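Local coordinates for sporozoite surface protein 2 (Plasmodium vivax, PDB 4HQO) that serves as a sporozoite surface adhesion receptor for gliding motility, joining a metal-binding von Willebrand factor A domain to a thrombospondin type 1 domain, at residues K39-S50 / Y189-I199. The protein carries 4 engineered substitutions. Numbering follows the deposited sequence.
Sequences KVIPMLNGLINS and YADWNEAVALI
W192 meets G46 with its indole CG tucked between its own backbone N and carbonyl carbon (chi1 70°), a torsion that turns one ring face onto helix 39-49. M43 answers from that helix with CG trans to its N (chi1 169°) and bends at the next two torsions, carrying the thioether against the first turn of helix 192-199. A glycine suits position 46: with no side chain there, the helix backbone lies directly against the indole, CA 3.5 Å above its plane in an off-centre CH-pi contact. N193 OD1 lies over the opposite face. The flexible, polarisable M43 packs beside it, SD 3.7 Å from A195 CB and CE 3.5 Å from W192 N; the small alanine lets the sulfur come close. Further along, L47 CD1 touches V196 CG2 and I199 CG1. Serine suits position 50 because OG hydrogen-bonds in the carbonyl plane to a lone pair of L47 O, which S50 N shares, holding the side chain while its CB meets V196 CG2. At the other end K39 NZ comes 2.5 Å from A190 O, and a water accepts from NZ and weakly bridges to Y189 O. The helices, inclined at 40°, lie side by side on the central sheet of the Rossmann-like A domain, where M43 and A195 both touch I160. Cohesion is therefore mainly apolar, with polar groups at its ends, and K39 probably feels a mild attraction from D191, OD1 lying 4.5 Å from NZ.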
loop_
_atom_site.group_PDB
_atom_site.type_symbol
_atom_site.label_atom_id
_atom_site.label_comp_id
_atom_site.label_asym_id
_atom_site.label_seq_id
_atom_site.Cartn_x
_atom_site.Cartn_y
_atom_site.Cartn_z
ATOM N N LYS A 39 12.169 15.361 -20.371
ATOM C CA LYS A 39 11.849 15.566 -18.961
ATOM C C LYS A 39 11.030 14.426 -18.344
ATOM O O LYS A 39 11.423 13.833 -17.334
ATOM C CB LYS A 39 11.125 16.916 -18.775
ATOM C CG LYS A 39 10.339 17.043 -17.481
ATOM C CD LYS A 39 11.232 17.359 -16.300
ATOM C CE LYS A 39 10.403 17.688 -15.062
ATOM N NZ LYS A 39 11.271 18.096 -13.927
ATOM N N VAL A 40 9.881 14.124 -18.935
ATOM C CA VAL A 40 8.979 13.134 -18.341
ATOM C C VAL A 40 9.520 11.702 -18.372
ATOM O O VAL A 40 9.515 11.006 -17.354
ATOM C CB VAL A 40 7.606 13.135 -19.009
ATOM C CG1 VAL A 40 6.691 12.123 -18.328
ATOM C CG2 VAL A 40 7.000 14.545 -18.962
ATOM N N ILE A 41 9.957 11.250 -19.546
ATOM C CA ILE A 41 10.540 9.915 -19.666
ATOM C C ILE A 41 11.774 9.734 -18.764
ATOM O O ILE A 41 11.850 8.752 -18.028
ATOM C CB ILE A 41 10.842 9.536 -21.144
ATOM C CG1 ILE A 41 9.537 9.435 -21.944
ATOM C CG2 ILE A 41 11.622 8.236 -21.222
ATOM C CD1 ILE A 41 8.597 8.339 -21.460
ATOM N N PRO A 42 12.740 10.676 -18.803
ATOM C CA PRO A 42 13.855 10.521 -17.854
ATOM C C PRO A 42 13.407 10.549 -16.381
ATOM O O PRO A 42 14.029 9.893 -15.561
ATOM C CB PRO A 42 14.746 11.730 -18.160
ATOM C CG PRO A 42 14.434 12.076 -19.580
ATOM C CD PRO A 42 12.961 11.814 -19.716
ATOM N N MET A 43 12.349 11.290 -16.060
ATOM C CA MET A 43 11.846 11.346 -14.687
ATOM C C MET A 43 11.301 9.990 -14.260
ATOM O O MET A 43 11.584 9.511 -13.162
ATOM C CB MET A 43 10.750 12.407 -14.545
ATOM C CG MET A 43 9.972 12.348 -13.215
ATOM S SD MET A 43 10.964 12.857 -11.794
ATOM C CE MET A 43 11.435 14.513 -12.303
ATOM N N LEU A 44 10.522 9.373 -15.138
ATOM C CA LEU A 44 9.929 8.073 -14.856
ATOM C C LEU A 44 10.991 6.994 -14.730
ATOM O O LEU A 44 10.878 6.092 -13.909
ATOM C CB LEU A 44 8.955 7.690 -15.960
ATOM C CG LEU A 44 7.615 8.411 -16.028
ATOM C CD1 LEU A 44 6.961 8.115 -17.366
ATOM C CD2 LEU A 44 6.730 7.928 -14.890
ATOM N N ASN A 45 12.023 7.088 -15.557
ATOM C CA ASN A 45 13.094 6.119 -15.523
ATOM C C ASN A 45 13.859 6.161 -14.207
ATOM O O ASN A 45 14.061 5.127 -13.583
ATOM C CB ASN A 45 14.053 6.327 -16.696
ATOM C CG ASN A 45 13.582 5.635 -17.953
ATOM O OD1 ASN A 45 12.899 4.616 -17.887
ATOM N ND2 ASN A 45 13.947 6.179 -19.109
ATOM N N GLY A 46 14.285 7.358 -13.803
ATOM C CA GLY A 46 15.055 7.530 -12.585
ATOM C C GLY A 46 14.219 7.214 -11.355
ATOM O O GLY A 46 14.702 6.628 -10.395
ATOM N N LEU A 47 12.950 7.596 -11.388
ATOM C CA LEU A 47 12.052 7.303 -10.287
ATOM C C LEU A 47 11.905 5.799 -10.105
ATOM O O LEU A 47 12.170 5.264 -9.029
ATOM C CB LEU A 47 10.688 7.930 -10.554
ATOM C CG LEU A 47 9.615 7.899 -9.479
ATOM C CD1 LEU A 47 10.155 8.476 -8.187
ATOM C CD2 LEU A 47 8.426 8.711 -9.966
ATOM N N ILE A 48 11.491 5.122 -11.171
ATOM C CA ILE A 48 11.217 3.695 -11.109
ATOM C C ILE A 48 12.480 2.880 -10.855
ATOM O O ILE A 48 12.449 1.884 -10.137
ATOM C CB ILE A 48 10.476 3.218 -12.373
ATOM C CG1 ILE A 48 9.019 3.678 -12.303
ATOM C CG2 ILE A 48 10.569 1.703 -12.523
ATOM C CD1 ILE A 48 8.259 3.625 -13.631
ATOM N N ASN A 49 13.597 3.326 -11.419
ATOM C CA ASN A 49 14.879 2.694 -11.166
ATOM C C ASN A 49 15.293 2.774 -9.705
ATOM O O ASN A 49 16.125 1.999 -9.258
ATOM C CB ASN A 49 15.968 3.318 -12.042
ATOM C CG ASN A 49 17.053 2.341 -12.388
ATOM O OD1 ASN A 49 16.781 1.237 -12.853
ATOM N ND2 ASN A 49 18.300 2.729 -12.143
ATOM N N SER A 50 14.708 3.705 -8.958
ATOM C CA SER A 50 15.075 3.885 -7.558
ATOM C C SER A 50 14.196 3.037 -6.650
ATOM O O SER A 50 14.453 2.942 -5.460
ATOM C CB SER A 50 14.920 5.351 -7.148
ATOM O OG SER A 50 13.540 5.681 -6.975
ATOM N N TYR A 189 9.669 19.883 -8.166
ATOM C CA TYR A 189 9.620 20.202 -9.589
ATOM C C TYR A 189 11.004 20.354 -10.226
ATOM O O TYR A 189 11.166 21.068 -11.213
ATOM C CB TYR A 189 8.743 21.431 -9.858
ATOM C CG TYR A 189 9.267 22.730 -9.299
ATOM C CD1 TYR A 189 9.164 23.019 -7.945
ATOM C CD2 TYR A 189 9.846 23.683 -10.130
ATOM C CE1 TYR A 189 9.635 24.216 -7.430
ATOM C CE2 TYR A 189 10.318 24.883 -9.627
ATOM C CZ TYR A 189 10.210 25.144 -8.276
ATOM O OH TYR A 189 10.678 26.338 -7.769
ATOM N N ALA A 190 11.991 19.668 -9.662
ATOM C CA ALA A 190 13.333 19.624 -10.239
ATOM C C ALA A 190 13.536 18.336 -11.045
ATOM O O ALA A 190 12.672 17.943 -11.829
ATOM C CB ALA A 190 14.377 19.757 -9.156
ATOM N N ASP A 191 14.668 17.672 -10.856
ATOM C CA ASP A 191 14.940 16.448 -11.606
ATOM C C ASP A 191 14.533 15.202 -10.833
ATOM O O ASP A 191 13.997 15.296 -9.729
ATOM C CB ASP A 191 16.409 16.381 -12.026
ATOM C CG ASP A 191 16.702 17.245 -13.243
ATOM O OD1 ASP A 191 15.759 17.500 -14.027
ATOM O OD2 ASP A 191 17.866 17.666 -13.418
ATOM N N TRP A 192 14.785 14.034 -11.413
ATOM C CA TRP A 192 14.395 12.779 -10.780
ATOM C C TRP A 192 15.105 12.544 -9.451
ATOM O O TRP A 192 14.566 11.875 -8.577
ATOM C CB TRP A 192 14.622 11.589 -11.719
ATOM C CG TRP A 192 16.063 11.258 -11.962
ATOM C CD1 TRP A 192 16.855 11.735 -12.965
ATOM C CD2 TRP A 192 16.887 10.372 -11.190
ATOM N NE1 TRP A 192 18.115 11.201 -12.867
ATOM C CE2 TRP A 192 18.161 10.363 -11.786
ATOM C CE3 TRP A 192 16.662 9.586 -10.054
ATOM C CZ2 TRP A 192 19.216 9.599 -11.283
ATOM C CZ3 TRP A 192 17.712 8.828 -9.557
ATOM C CH2 TRP A 192 18.971 8.841 -10.172
ATOM N N ASN A 193 16.315 13.081 -9.307
ATOM C CA ASN A 193 17.045 12.954 -8.053
ATOM C C ASN A 193 16.268 13.586 -6.902
ATOM O O ASN A 193 16.138 12.991 -5.834
ATOM C CB ASN A 193 18.431 13.587 -8.160
ATOM C CG ASN A 193 19.225 13.056 -9.337
ATOM O OD1 ASN A 193 19.040 13.494 -10.475
ATOM N ND2 ASN A 193 20.120 12.110 -9.068
ATOM N N GLU A 194 15.746 14.786 -7.131
ATOM C CA GLU A 194 14.951 15.481 -6.120
ATOM C C GLU A 194 13.635 14.763 -5.846
ATOM O O GLU A 194 13.164 14.716 -4.710
ATOM C CB GLU A 194 14.693 16.933 -6.527
ATOM C CG GLU A 194 15.933 17.831 -6.456
ATOM C CD GLU A 194 16.861 17.675 -7.657
ATOM O OE1 GLU A 194 16.448 17.063 -8.670
ATOM O OE2 GLU A 194 18.006 18.170 -7.587
ATOM N N ALA A 195 13.048 14.197 -6.891
ATOM C CA ALA A 195 11.803 13.462 -6.756
ATOM C C ALA A 195 12.020 12.205 -5.923
ATOM O O ALA A 195 11.192 11.852 -5.091
ATOM C CB ALA A 195 11.244 13.105 -8.132
ATOM N N VAL A 196 13.143 11.532 -6.149
ATOM C CA VAL A 196 13.475 10.324 -5.395
ATOM C C VAL A 196 13.678 10.638 -3.915
ATOM O O VAL A 196 13.183 9.920 -3.044
ATOM C CB VAL A 196 14.716 9.612 -5.988
ATOM C CG1 VAL A 196 15.364 8.677 -4.963
ATOM C CG2 VAL A 196 14.318 8.858 -7.241
ATOM N N ALA A 197 14.394 11.723 -3.641
ATOM C CA ALA A 197 14.616 12.172 -2.276
ATOM C C ALA A 197 13.304 12.618 -1.618
ATOM O O ALA A 197 13.148 12.509 -0.407
ATOM C CB ALA A 197 15.654 13.285 -2.243
ATOM N N LEU A 198 12.360 13.112 -2.416
ATOM C CA LEU A 198 11.055 13.518 -1.894
ATOM C C LEU A 198 10.263 12.304 -1.424
ATOM O O LEU A 198 9.654 12.319 -0.355
ATOM C CB LEU A 198 10.245 14.252 -2.965
ATOM C CG LEU A 198 8.937 14.880 -2.471
ATOM C CD1 LEU A 198 9.247 16.157 -1.734
ATOM C CD2 LEU A 198 7.969 15.139 -3.627
ATOM N N ILE A 199 10.280 11.262 -2.249
ATOM C CA ILE A 199 9.561 10.007 -2.014
ATOM C C ILE A 199 10.131 9.213 -0.831
ATOM O O ILE A 199 9.406 8.502 -0.135
ATOM C CB ILE A 199 9.599 9.146 -3.303
ATOM C CG1 ILE A 199 8.818 9.850 -4.411
ATOM C CG2 ILE A 199 9.047 7.745 -3.094
ATOM C CD1 ILE A 199 7.564 10.515 -3.912
HETATM O O HOH W 1 12.340 21.082 -14.441
#